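Local coordinates for protein fructuronate-tagaturonate epimerase UxaE from Cohnella laeviribosi in complex with 1 glycerol (Cohnella laeviribosi, PDB 6IL9) that probably interconverts D-fructuronate and D-tagaturonate by epimerisation, using a zinc-bearing TIM-barrel domain, at residues 353-356 against 357-361. Sequence-based numbering, arbitrary orientation.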
loop_
_atom_site.group_PDB
_atom_site.type_symbol
_atom_site.label_atom_id
_atom_site.label_comp_id
_atom_site.label_asym_id
_atom_site.label_seq_id
_atom_site.Cartn_x
_atom_site.Cartn_y
_atom_site.Cartn_z
ATOM N N ALA A 353 7.836 15.079 -8.568
ATOM C CA ALA A 353 7.936 15.592 -9.929
ATOM C C ALA A 353 9.040 14.875 -10.696
ATOM O O ALA A 353 8.884 14.560 -11.888
ATOM C CB ALA A 353 8.178 17.102 -9.913
ATOM N N LEU A 354 10.159 14.606 -10.024
ATOM C CA LEU A 354 11.239 13.847 -10.643
ATOM C C LEU A 354 10.765 12.464 -11.059
ATOM O O LEU A 354 11.071 11.994 -12.163
ATOM C CB LEU A 354 12.418 13.732 -9.669
ATOM C CG LEU A 354 13.189 15.023 -9.385
ATOM C CD1 LEU A 354 14.177 14.788 -8.250
ATOM C CD2 LEU A 354 13.927 15.494 -10.622
ATOM N N VAL A 355 10.044 11.777 -10.176
ATOM C CA VAL A 355 9.582 10.431 -10.510
ATOM C C VAL A 355 8.667 10.483 -11.726
ATOM O O VAL A 355 8.805 9.688 -12.662
ATOM C CB VAL A 355 8.884 9.779 -9.306
ATOM C CG1 VAL A 355 8.121 8.528 -9.744
ATOM C CG2 VAL A 355 9.928 9.419 -8.245
ATOM N N GLY A 356 7.729 11.428 -11.730
ATOM C CA GLY A 356 6.817 11.541 -12.854
ATOM C C GLY A 356 7.542 11.849 -14.150
ATOM O O GLY A 356 7.231 11.278 -15.197
ATOM N N ARG A 357 8.529 12.744 -14.094
ATOM C CA ARG A 357 9.241 13.134 -15.302
ATOM C C ARG A 357 10.086 11.985 -15.849
ATOM O O ARG A 357 10.024 11.676 -17.043
ATOM C CB ARG A 357 10.110 14.362 -15.023
ATOM C CG ARG A 357 10.588 15.046 -16.284
ATOM C CD ARG A 357 12.027 15.510 -16.195
ATOM N NE ARG A 357 12.311 16.302 -15.004
ATOM C CZ ARG A 357 13.523 16.767 -14.707
ATOM N NH1 ARG A 357 14.539 16.526 -15.530
ATOM N NH2 ARG A 357 13.721 17.476 -13.602
ATOM N N TYR A 358 10.875 11.331 -14.996
ATOM C CA TYR A 358 11.804 10.337 -15.519
ATOM C C TYR A 358 11.130 9.029 -15.918
ATOM O O TYR A 358 11.684 8.309 -16.757
ATOM C CB TYR A 358 12.915 10.078 -14.506
ATOM C CG TYR A 358 13.977 11.154 -14.580
ATOM C CD1 TYR A 358 15.000 11.069 -15.517
ATOM C CD2 TYR A 358 13.945 12.257 -13.729
ATOM C CE1 TYR A 358 15.978 12.058 -15.610
ATOM C CE2 TYR A 358 14.918 13.252 -13.811
ATOM C CZ TYR A 358 15.933 13.139 -14.760
ATOM O OH TYR A 358 16.909 14.114 -14.858
ATOM N N THR A 359 9.960 8.711 -15.354
ATOM C CA THR A 359 9.196 7.526 -15.747
ATOM C C THR A 359 8.142 7.839 -16.804
ATOM O O THR A 359 7.405 6.932 -17.218
ATOM C CB THR A 359 8.505 6.880 -14.530
ATOM O OG1 THR A 359 7.491 7.760 -14.017
ATOM C CG2 THR A 359 9.506 6.550 -13.428
ATOM N N ASN A 360 8.066 9.090 -17.259
ATOM C CA ASN A 360 7.025 9.519 -18.199
ATOM C C ASN A 360 5.645 9.140 -17.677
ATOM O O ASN A 360 4.761 8.716 -18.428
ATOM C CB ASN A 360 7.280 8.941 -19.597
ATOM C CG ASN A 360 6.456 9.618 -20.676
ATOM O OD1 ASN A 360 6.036 10.769 -20.531
ATOM N ND2 ASN A 360 6.230 8.904 -21.775
ATOM N N GLY A 361 5.459 9.277 -16.363
ATOM C CA GLY A 361 4.162 9.017 -15.773
ATOM C C GLY A 361 3.824 7.558 -15.574
ATOM O O GLY A 361 2.681 7.247 -15.204
#
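Leu-354 lies alongside both Arg-357 and Tyr-358 on the last turn of helix 349-358, pointing the same way as each. One methyl does the touching: Leu-354 CD2 is 3.6 Å from Arg-357 NH2, which it meets obliquely, and 4.0 Å from Tyr-358 CE2. The arginine chain leaves with CG anti to the backbone N (chi1 -165°), then bends at its second and third torsions, which brings the guanidinium back beside the tyrosine; Tyr-358 CE2 sits over one guanidinium face, toward its rim. Beyond the ring, Tyr-358 OH hydrogen-bonds Glu-323 of helix 319-336, a helix that Leu-354 also packs against, while Arg-357 makes a long, weak ion pair with the same carboxylate. Leu-354 O lies in the plane of the tyrosine ring at its edge, 3.3 Å from Tyr-358 CD2, and accepts the nearly straight bond from Tyr-358 N.

Further on, Val-355 O is gripped twice by Thr-359, by OG1 at 2.7 Å and by the backbone N at 3.1 Å, from opposite faces of the carbonyl plane. A chi1 of 67° turns OG1 back toward that carbonyl. Asn-360, with positive phi, then lets Gly-361 N reach a lone pair of Gly-356 O at 2.9 Å, the closing bond of a Schellman motif. Val-355 O and Gly-356 O are thus satisfied locally, while Tyr-358 and Leu-354 tie this helix, between barrel strands 339-342 and 363-367, to helix 319-336; Glu-323 may partly offset the arginine's charge.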